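Local coordinates for UPF0311 protein RPA1785 (Rhodopseudomonas palustris, PDB 3C5O) that is of unknown function but folds as an antiparallel beta-barrel of the DUF3237 (UPF0311) family, probably related to the AOC barrels, in a four-chain assembly, at residues Arg33-Ile38 with Phe55-Gln60; Phe76-Gly81 with Pro126-Leu131; Val86-Ile91 with Phe115-Arg120. All coordinates share one frame; numbering follows the deposited sequence.

Contacts 1 and 3 lie within one antiparallel eight-stranded sheet, closed into an up-and-down barrel. Contact 1 pairs strand 32-45 with strand 48-62, and contact 3 pairs strand 83-93 with strand 114-122; their centres are about 13 Å apart, their nearest atoms about 5 Å. Contact 2 fastens the end of strand 68-78 to the loop before strand 136-142, its centre about 24 Å from contact 1's and about 19 Å from contact 3's. Along the chain contact 1 closes first, and contact 3 is nested within the loop closed by contact 2. Phe-76 CD2 meets Val-86 CG2 at 3.7 Å, linking contacts 2 and 3. Two contacts thus join adjacent wall strands, the third a connecting loop.

Contact 1: residues Arg33-Ile38 with Phe55-Gln60; sequences RRIIPI and FGADFQ
Arg-34 and Gln-60 meet twice, through backbone and side chain. Their main chains form a hydrogen-bonded antiparallel pair, and on the same side of the sheet Arg-34 NH1 donates to Gln-60 OE1 over 2.8 Å, nearly along the C=O axis but 19° out of the guanidinium plane. Gln-60 reaches the guanidinium because its chain is extended beyond CG (chi2 -176°). The other end of its amide is also fixed: Gln-60 NE2 gives a straight bond of 2.7 Å to Asp-58 OD2, met from above the carboxylate plane. The amide therefore bridges guanidinium and carboxylate, while Asp-58 OD1 accepts from the backbone N of Glu-71 on the next strand. CD1 of Ile-36 lies over one face of the Arg-34 guanidinium, toward the rim.

These contacts belong to the beta hairpin of strands 32-45 and 48-62, whose segments run antiparallel at 167° with axes 4.4 Å apart. Ile-36 and Asp-58 exchange two backbone bonds, and Ile-38 N adds one to Gly-56 O at 3.0 Å.

On the other side of the sheet, Ile-35 CG2 touches Ala-57 CB at 3.7 Å and Phe-59 CD1 at the same distance; with CG2 anti to the backbone N, the branch crosses obliquely to the ring. Phe-55 of the second subunit packs against Ile-35. Arg-33 bends at chi2 and chi3, bringing NH2 to within 3.6 Å of Phe-59 CB, while its NE forms a salt bridge with Glu-122 of the second subunit.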
loop_
_atom_site.group_PDB
_atom_site.type_symbol
_atom_site.label_atom_id
_atom_site.label_comp_id
_atom_site.label_asym_id
_atom_site.label_seq_id
_atom_site.Cartn_x
_atom_site.Cartn_y
_atom_site.Cartn_z
ATOM N N ARG B 33 3.630 -4.776 -16.237
ATOM C CA ARG B 33 4.505 -4.816 -15.083
ATOM C C ARG B 33 5.964 -5.031 -15.499
ATOM O O ARG B 33 6.271 -5.976 -16.214
ATOM C CB ARG B 33 4.048 -5.911 -14.104
ATOM C CG ARG B 33 5.069 -6.243 -13.019
ATOM C CD ARG B 33 5.276 -5.068 -12.082
ATOM N NE ARG B 33 4.079 -4.856 -11.290
ATOM C CZ ARG B 33 3.888 -3.842 -10.469
ATOM N NH1 ARG B 33 2.761 -3.760 -9.777
ATOM N NH2 ARG B 33 4.810 -2.920 -10.329
ATOM N N ARG B 34 6.851 -4.162 -15.045
ATOM C CA ARG B 34 8.254 -4.224 -15.401
ATOM C C ARG B 34 9.073 -3.889 -14.154
ATOM O O ARG B 34 8.596 -3.164 -13.262
ATOM C CB ARG B 34 8.546 -3.279 -16.570
ATOM C CG ARG B 34 8.999 -1.924 -16.166
ATOM C CD ARG B 34 8.667 -0.865 -17.187
ATOM N NE ARG B 34 9.571 -0.805 -18.332
ATOM C CZ ARG B 34 10.368 0.229 -18.607
ATOM N NH1 ARG B 34 10.408 1.302 -17.807
ATOM N NH2 ARG B 34 11.139 0.179 -19.688
ATOM N N ILE B 35 10.263 -4.473 -14.034
ATOM C CA ILE B 35 11.079 -4.271 -12.834
ATOM C C ILE B 35 12.510 -3.905 -13.213
ATOM O O ILE B 35 13.126 -4.566 -14.060
ATOM C CB ILE B 35 11.081 -5.485 -11.901
ATOM C CG1 ILE B 35 9.654 -5.923 -11.589
ATOM C CG2 ILE B 35 11.793 -5.130 -10.595
ATOM C CD1 ILE B 35 9.522 -7.361 -11.222
ATOM N N ILE B 36 13.013 -2.847 -12.584
ATOM C CA ILE B 36 14.316 -2.278 -12.902
ATOM C C ILE B 36 15.191 -2.268 -11.653
ATOM O O ILE B 36 14.955 -1.488 -10.742
ATOM C CB ILE B 36 14.189 -0.836 -13.446
ATOM C CG1 ILE B 36 13.221 -0.799 -14.635
ATOM C CG2 ILE B 36 15.559 -0.287 -13.811
ATOM C CD1 ILE B 36 13.696 -0.009 -15.769
ATOM N N PRO B 37 16.210 -3.134 -11.608
ATOM C CA PRO B 37 17.052 -3.260 -10.428
ATOM C C PRO B 37 17.865 -1.994 -10.157
ATOM O O PRO B 37 18.331 -1.351 -11.084
ATOM C CB PRO B 37 17.984 -4.407 -10.801
ATOM C CG PRO B 37 17.259 -5.144 -11.863
ATOM C CD PRO B 37 16.641 -4.061 -12.655
ATOM N N ILE B 38 18.032 -1.670 -8.879
ATOM C CA ILE B 38 18.845 -0.558 -8.444
ATOM C C ILE B 38 20.212 -1.117 -8.022
ATOM O O ILE B 38 20.290 -1.992 -7.145
ATOM C CB ILE B 38 18.128 0.206 -7.311
ATOM C CG1 ILE B 38 16.964 1.012 -7.924
ATOM C CG2 ILE B 38 19.133 1.130 -6.552
ATOM C CD1 ILE B 38 15.938 1.467 -6.920
ATOM N N PHE B 55 21.140 -2.693 -3.823
ATOM C CA PHE B 55 19.970 -3.576 -3.857
ATOM C C PHE B 55 18.686 -2.753 -3.967
ATOM O O PHE B 55 18.718 -1.532 -3.818
ATOM C CB PHE B 55 19.915 -4.528 -2.639
ATOM C CG PHE B 55 19.844 -3.823 -1.322
ATOM C CD1 PHE B 55 18.643 -3.248 -0.887
ATOM C CD2 PHE B 55 20.986 -3.705 -0.511
ATOM C CE1 PHE B 55 18.579 -2.571 0.341
ATOM C CE2 PHE B 55 20.928 -3.044 0.722
ATOM C CZ PHE B 55 19.724 -2.470 1.149
ATOM N N GLY B 56 17.572 -3.433 -4.207
ATOM C CA GLY B 56 16.324 -2.744 -4.448
ATOM C C GLY B 56 15.966 -2.737 -5.923
ATOM O O GLY B 56 16.694 -3.286 -6.763
ATOM N N ALA B 57 14.850 -2.103 -6.233
ATOM C CA ALA B 57 14.339 -2.114 -7.593
ATOM C C ALA B 57 13.240 -1.091 -7.718
ATOM O O ALA B 57 12.662 -0.679 -6.707
ATOM C CB ALA B 57 13.802 -3.510 -7.953
ATOM N N ASP B 58 12.973 -0.660 -8.952
ATOM C CA ASP B 58 11.759 0.079 -9.230
ATOM C C ASP B 58 10.763 -0.896 -9.828
ATOM O O ASP B 58 11.035 -1.537 -10.835
ATOM C CB ASP B 58 12.021 1.246 -10.173
ATOM C CG ASP B 58 10.858 2.272 -10.180
ATOM O OD1 ASP B 58 9.802 2.013 -9.555
ATOM O OD2 ASP B 58 10.999 3.360 -10.784
ATOM N N PHE B 59 9.605 -0.995 -9.199
ATOM C CA PHE B 59 8.518 -1.832 -9.691
ATOM C C PHE B 59 7.530 -0.952 -10.422
ATOM O O PHE B 59 6.937 -0.037 -9.845
ATOM C CB PHE B 59 7.889 -2.556 -8.508
ATOM C CG PHE B 59 8.892 -3.293 -7.676
ATOM C CD1 PHE B 59 9.196 -4.625 -7.961
ATOM C CD2 PHE B 59 9.563 -2.651 -6.634
ATOM C CE1 PHE B 59 10.132 -5.323 -7.219
ATOM C CE2 PHE B 59 10.529 -3.345 -5.860
ATOM C CZ PHE B 59 10.801 -4.691 -6.169
ATOM N N GLN B 60 7.383 -1.182 -11.713
ATOM C CA GLN B 60 6.703 -0.219 -12.534
ATOM C C GLN B 60 5.517 -0.858 -13.215
ATOM O O GLN B 60 5.488 -2.069 -13.400
ATOM C CB GLN B 60 7.686 0.396 -13.554
ATOM C CG GLN B 60 8.864 1.129 -12.899
ATOM C CD GLN B 60 9.784 1.820 -13.888
ATOM O OE1 GLN B 60 9.778 1.513 -15.071
ATOM N NE2 GLN B 60 10.575 2.780 -13.399
HETATM O O HOH W 1 4.415 0.389 -9.878
#

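Contact 2: residues Phe76-Gly81 with Pro126-Leu131; sequences FETDDG and PNYQWL
Tyr-128 and Asp-80 join the loop that leads to strand 136-142 to a type I beta turn, Thr-78 to Gly-81, at the end of strand 68-78 of the barrel. The two side chains meet tip to tip, their carboxylate and ring planes 79° apart. Tyr-128 OH donates to Asp-80 OD1 over 2.7 Å, arriving on the syn side and 28° out of the carboxylate plane. Within the turn, Thr-78 OG1 donates to the same oxygen at 2.6 Å and itself accepts from Ala-82 N. Thr-78 CG2, anti to the carbonyl carbon, lies over one face of the Tyr-128 ring, toward the rim, a CH-pi contact 4.2 Å from CG2 to the ring centroid. His-125 meets the same tyrosine edge-to-face. Deeper in, Phe-76 CZ touches Leu-131 CD1 at 4.5 Å, where Val-84 of the neighbouring strand also packs on both residues. A water links Asp-79 OD1 to Tyr-128 OH, donating to each. Tyr-128 OH thus donates to OD1 of Asp-80 and accepts from the water, while the two hydroxyl donors on that OD1 would be expected to stabilise its negative charge.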
loop_
_atom_site.group_PDB
_atom_site.type_symbol
_atom_site.label_atom_id
_atom_site.label_comp_id
_atom_site.label_asym_id
_atom_site.label_seq_id
_atom_site.Cartn_x
_atom_site.Cartn_y
_atom_site.Cartn_z
ATOM N N PHE B 76 19.837 4.216 1.229
ATOM C CA PHE B 76 21.185 4.754 1.185
ATOM C C PHE B 76 21.797 4.852 2.563
ATOM O O PHE B 76 21.091 4.921 3.575
ATOM C CB PHE B 76 21.267 6.079 0.400
ATOM C CG PHE B 76 20.522 7.237 1.013
ATOM C CD1 PHE B 76 21.131 8.056 1.986
ATOM C CD2 PHE B 76 19.242 7.569 0.568
ATOM C CE1 PHE B 76 20.456 9.158 2.535
ATOM C CE2 PHE B 76 18.556 8.676 1.084
ATOM C CZ PHE B 76 19.163 9.479 2.077
ATOM N N GLU B 77 23.122 4.818 2.588
ATOM C CA GLU B 77 23.881 5.036 3.793
ATOM C C GLU B 77 24.743 6.306 3.697
ATOM O O GLU B 77 25.520 6.473 2.752
ATOM C CB GLU B 77 24.761 3.825 4.094
ATOM C CG GLU B 77 25.423 3.928 5.444
ATOM C CD GLU B 77 26.215 2.687 5.827
ATOM O OE1 GLU B 77 26.587 1.901 4.915
ATOM O OE2 GLU B 77 26.476 2.510 7.055
ATOM N N THR B 78 24.629 7.176 4.697
ATOM C CA THR B 78 25.421 8.395 4.730
ATOM C C THR B 78 26.849 8.203 5.262
ATOM O O THR B 78 27.171 7.177 5.908
ATOM C CB THR B 78 24.750 9.471 5.549
ATOM O OG1 THR B 78 24.839 9.132 6.940
ATOM C CG2 THR B 78 23.306 9.643 5.116
ATOM N N ASP B 79 27.696 9.202 4.997
ATOM C CA ASP B 79 29.098 9.136 5.378
ATOM C C ASP B 79 29.287 9.095 6.904
ATOM O O ASP B 79 30.338 8.673 7.397
ATOM C CB ASP B 79 29.939 10.263 4.707
ATOM C CG ASP B 79 29.431 11.692 5.019
ATOM O OD1 ASP B 79 28.291 11.859 5.504
ATOM O OD2 ASP B 79 30.183 12.666 4.755
ATOM N N ASP B 80 28.262 9.526 7.633
ATOM C CA ASP B 80 28.331 9.641 9.091
ATOM C C ASP B 80 27.462 8.567 9.759
ATOM O O ASP B 80 27.266 8.576 10.971
ATOM C CB ASP B 80 28.011 11.080 9.578
ATOM C CG ASP B 80 26.570 11.534 9.254
ATOM O OD1 ASP B 80 25.951 11.044 8.284
ATOM O OD2 ASP B 80 26.052 12.409 9.969
ATOM N N GLY B 81 26.929 7.647 8.958
ATOM C CA GLY B 81 26.496 6.366 9.503
ATOM C C GLY B 81 25.016 6.075 9.568
ATOM O O GLY B 81 24.607 5.070 10.174
ATOM N N PRO B 126 19.741 10.057 14.489
ATOM C CA PRO B 126 19.309 11.332 15.069
ATOM C C PRO B 126 19.426 12.550 14.170
ATOM O O PRO B 126 18.636 13.472 14.338
ATOM C CB PRO B 126 20.225 11.490 16.298
ATOM C CG PRO B 126 20.543 10.124 16.671
ATOM C CD PRO B 126 20.683 9.358 15.384
ATOM N N ASN B 127 20.395 12.561 13.247
ATOM C CA ASN B 127 20.740 13.761 12.474
ATOM C C ASN B 127 19.849 13.871 11.263
ATOM O O ASN B 127 19.777 14.932 10.643
ATOM C CB ASN B 127 22.215 13.719 12.030
ATOM C CG ASN B 127 22.698 15.028 11.370
ATOM O OD1 ASN B 127 23.405 15.000 10.355
ATOM N ND2 ASN B 127 22.338 16.170 11.953
ATOM N N TYR B 128 19.184 12.762 10.929
ATOM C CA TYR B 128 18.371 12.662 9.717
ATOM C C TYR B 128 16.909 12.416 10.029
ATOM O O TYR B 128 16.122 12.079 9.155
ATOM C CB TYR B 128 18.929 11.580 8.776
ATOM C CG TYR B 128 20.340 11.893 8.360
ATOM C CD1 TYR B 128 21.431 11.394 9.083
ATOM C CD2 TYR B 128 20.592 12.748 7.303
ATOM C CE1 TYR B 128 22.729 11.701 8.716
ATOM C CE2 TYR B 128 21.888 13.071 6.946
ATOM C CZ TYR B 128 22.949 12.539 7.646
ATOM O OH TYR B 128 24.239 12.863 7.272
ATOM N N GLN B 129 16.573 12.608 11.289
ATOM C CA GLN B 129 15.217 12.507 11.800
ATOM C C GLN B 129 14.259 13.395 11.013
ATOM O O GLN B 129 13.116 13.014 10.767
ATOM C CB GLN B 129 15.225 12.928 13.285
ATOM C CG GLN B 129 14.495 12.020 14.265
ATOM C CD GLN B 129 14.995 10.575 14.264
ATOM O OE1 GLN B 129 15.125 9.963 13.211
ATOM N NE2 GLN B 129 15.257 10.016 15.479
ATOM N N TRP B 130 14.735 14.572 10.615
ATOM C CA TRP B 130 13.925 15.507 9.825
ATOM C C TRP B 130 13.379 14.896 8.528
ATOM O O TRP B 130 12.389 15.379 8.000
ATOM C CB TRP B 130 14.695 16.808 9.525
ATOM C CG TRP B 130 15.935 16.639 8.642
ATOM C CD1 TRP B 130 17.162 16.169 9.034
ATOM C CD2 TRP B 130 16.058 16.949 7.244
ATOM N NE1 TRP B 130 18.029 16.162 7.969
ATOM C CE2 TRP B 130 17.379 16.629 6.859
ATOM C CE3 TRP B 130 15.188 17.476 6.283
ATOM C CZ2 TRP B 130 17.850 16.813 5.560
ATOM C CZ3 TRP B 130 15.663 17.652 4.979
ATOM C CH2 TRP B 130 16.981 17.325 4.636
ATOM N N LEU B 131 14.033 13.850 8.015
ATOM C CA LEU B 131 13.613 13.212 6.764
ATOM C C LEU B 131 12.215 12.569 6.851
ATOM O O LEU B 131 11.547 12.381 5.832
ATOM C CB LEU B 131 14.654 12.192 6.272
ATOM C CG LEU B 131 16.015 12.752 5.818
ATOM C CD1 LEU B 131 16.872 11.629 5.284
ATOM C CD2 LEU B 131 15.866 13.825 4.754
HETATM O O HOH W 2 25.893 13.360 5.486
#

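Contact 3: residues Val86-Ile91 with Phe115-Arg120; sequences VENVGI and FRTRPR
Thr-117 and Asn-88 cross at about a right angle, and the hydroxyl OG1 of Thr-117 donates to Asn-88 OD1 over 2.6 Å, 18° out of the carbonyl plane. OD1 is brought there by an Asn-88 side chain with CG anti to the backbone N (chi1 -164°). Pro-119 CB packs on the same oxygen at 3.6 Å. Ile-149 and Val-151 of strand 146-154 pack on Asn-88 and Pro-119 on this side of the sheet. Asn-88 is buried, and the Thr-117 bond satisfies its amide oxygen.

The segments are neighbouring strands of the barrel wall, antiparallel at 153°. Three hydrogen-bonded pairs hold them. Glu-87 and Arg-120 exchange both bonds, Arg-118 N reaches Val-89 O at 2.6 Å while Val-89 N returns a weak bond of 3.3 Å to Arg-118 O, and Ile-91 and Arg-116 exchange another two. Gly-90, lacking a side chain, lets its CA lie 3.8 Å from Thr-117 CA in the non-hydrogen-bonded pair between the last two.

On the side of the sheet bearing Glu-87 and Arg-120, the two chains run side by side and Glu-87 OE2 forms a salt bridge to Arg-120 NH1 at 3.3 Å; its N-H...O bond is weak, and doubtful since Arg-120 has a second conformer. OE2 also takes a weak bond from Tyr-85 OH. Glu-122 of the same chain is the stronger polar partner of Arg-120 NH1, through another salt bridge. Arg-116 NH1 donates weakly to Phe-115 O, and its NH2 to the carbonyl of Leu-155 of the third subunit.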
loop_
_atom_site.group_PDB
_atom_site.type_symbol
_atom_site.label_atom_id
_atom_site.label_comp_id
_atom_site.label_asym_id
_atom_site.label_seq_id
_atom_site.Cartn_x
_atom_site.Cartn_y
_atom_site.Cartn_z
ATOM N N VAL B 86 14.378 4.279 1.372
ATOM C CA VAL B 86 13.662 5.140 0.427
ATOM C C VAL B 86 12.532 4.384 -0.257
ATOM O O VAL B 86 12.721 3.304 -0.789
ATOM C CB VAL B 86 14.564 5.738 -0.672
ATOM C CG1 VAL B 86 13.784 6.778 -1.518
ATOM C CG2 VAL B 86 15.825 6.368 -0.075
ATOM N N GLU B 87 11.357 4.974 -0.206
ATOM C CA GLU B 87 10.227 4.529 -0.981
ATOM C C GLU B 87 9.928 5.690 -1.931
ATOM O O GLU B 87 9.486 6.728 -1.474
ATOM C CB GLU B 87 9.068 4.339 -0.029
ATOM C CG GLU B 87 8.203 3.164 -0.256
ATOM C CD GLU B 87 7.252 2.945 0.912
ATOM O OE1 GLU B 87 6.215 3.658 0.966
ATOM O OE2 GLU B 87 7.541 2.069 1.770
ATOM N N ASN B 88 10.174 5.523 -3.236
ATOM C CA ASN B 88 10.008 6.618 -4.209
ATOM C C ASN B 88 8.872 6.329 -5.224
ATOM O O ASN B 88 9.003 5.464 -6.105
ATOM C CB ASN B 88 11.343 6.847 -4.912
ATOM C CG ASN B 88 11.432 8.182 -5.643
ATOM O OD1 ASN B 88 10.749 9.156 -5.321
ATOM N ND2 ASN B 88 12.315 8.223 -6.647
ATOM N N VAL B 89 7.750 7.030 -5.073
ATOM C CA VAL B 89 6.557 6.733 -5.843
ATOM C C VAL B 89 6.146 7.939 -6.699
ATOM O O VAL B 89 6.095 9.077 -6.211
ATOM C CB VAL B 89 5.374 6.277 -4.938
ATOM C CG1 VAL B 89 4.190 5.840 -5.789
ATOM C CG2 VAL B 89 5.782 5.126 -4.017
ATOM N N GLY B 90 5.855 7.692 -7.976
ATOM C CA GLY B 90 5.460 8.761 -8.837
ATOM C C GLY B 90 5.043 8.362 -10.220
ATOM O O GLY B 90 4.502 7.270 -10.445
ATOM N N ILE B 91 5.261 9.286 -11.147
ATOM C CA ILE B 91 4.887 9.068 -12.528
ATOM C C ILE B 91 5.908 9.638 -13.498
ATOM O O ILE B 91 6.614 10.590 -13.204
ATOM C CB ILE B 91 3.432 9.576 -12.859
ATOM C CG1 ILE B 91 3.244 11.046 -12.580
ATOM C CG2 ILE B 91 2.359 8.825 -12.052
ATOM C CD1 ILE B 91 1.955 11.572 -13.161
ATOM N N PHE B 115 8.457 14.105 -15.030
ATOM C CA PHE B 115 8.971 13.020 -14.223
ATOM C C PHE B 115 9.087 13.446 -12.771
ATOM O O PHE B 115 10.123 14.003 -12.352
ATOM C CB PHE B 115 10.299 12.526 -14.809
ATOM C CG PHE B 115 10.850 11.289 -14.161
ATOM C CD1 PHE B 115 12.093 10.796 -14.553
ATOM C CD2 PHE B 115 10.162 10.631 -13.146
ATOM C CE1 PHE B 115 12.649 9.658 -13.957
ATOM C CE2 PHE B 115 10.713 9.474 -12.519
ATOM C CZ PHE B 115 11.963 8.989 -12.929
ATOM N N ARG B 116 8.017 13.174 -12.013
ATOM C CA ARG B 116 7.850 13.678 -10.663
ATOM C C ARG B 116 7.406 12.562 -9.735
ATOM O O ARG B 116 6.615 11.674 -10.120
ATOM C CB ARG B 116 6.865 14.862 -10.598
ATOM C CG ARG B 116 7.036 15.947 -11.721
ATOM C CD ARG B 116 8.178 16.975 -11.508
ATOM N NE ARG B 116 8.186 17.959 -12.613
ATOM C CZ ARG B 116 8.839 17.804 -13.768
ATOM N NH1 ARG B 116 9.580 16.744 -13.972
ATOM N NH2 ARG B 116 8.793 18.728 -14.721
ATOM N N THR B 117 7.922 12.613 -8.509
ATOM C CA THR B 117 7.700 11.563 -7.547
ATOM C C THR B 117 7.530 12.136 -6.151
ATOM O O THR B 117 7.804 13.318 -5.901
ATOM C CB THR B 117 8.917 10.611 -7.455
ATOM O OG1 THR B 117 9.942 11.257 -6.696
ATOM C CG2 THR B 117 9.477 10.256 -8.805
ATOM N N ARG B 118 7.091 11.282 -5.231
ATOM C CA ARG B 118 7.088 11.646 -3.814
ATOM C C ARG B 118 7.997 10.663 -3.094
ATOM O O ARG B 118 7.614 9.523 -2.899
ATOM C CB ARG B 118 5.692 11.588 -3.223
ATOM C CG ARG B 118 5.680 12.100 -1.806
ATOM C CD ARG B 118 4.759 11.304 -0.924
ATOM N NE ARG B 118 5.225 11.381 0.454
ATOM C CZ ARG B 118 4.551 10.932 1.503
ATOM N NH1 ARG B 118 3.344 10.396 1.351
ATOM N NH2 ARG B 118 5.075 11.057 2.712
ATOM N N PRO B 119 9.221 11.094 -2.742
ATOM C CA PRO B 119 10.085 10.258 -1.915
ATOM C C PRO B 119 9.779 10.303 -0.418
ATOM O O PRO B 119 9.681 11.397 0.181
ATOM C CB PRO B 119 11.480 10.788 -2.211
ATOM C CG PRO B 119 11.262 12.225 -2.653
ATOM C CD PRO B 119 9.864 12.357 -3.142
ATOM N N ARG B 120 9.659 9.122 0.188
ATOM C CA ARG B 120 9.403 8.982 1.613
ATOM C C ARG B 120 10.564 8.227 2.277
ATOM O O ARG B 120 10.963 7.154 1.828
ATOM C CB ARG B 120 8.070 8.249 1.845
ATOM C CG ARG B 120 7.489 8.466 3.242
ATOM C CD ARG B 120 6.353 7.517 3.555
ATOM N NE ARG B 120 6.837 6.152 3.485
ATOM C CZ ARG B 120 7.287 5.445 4.514
ATOM N NH1 ARG B 120 7.717 4.215 4.303
ATOM N NH2 ARG B 120 7.284 5.948 5.735
#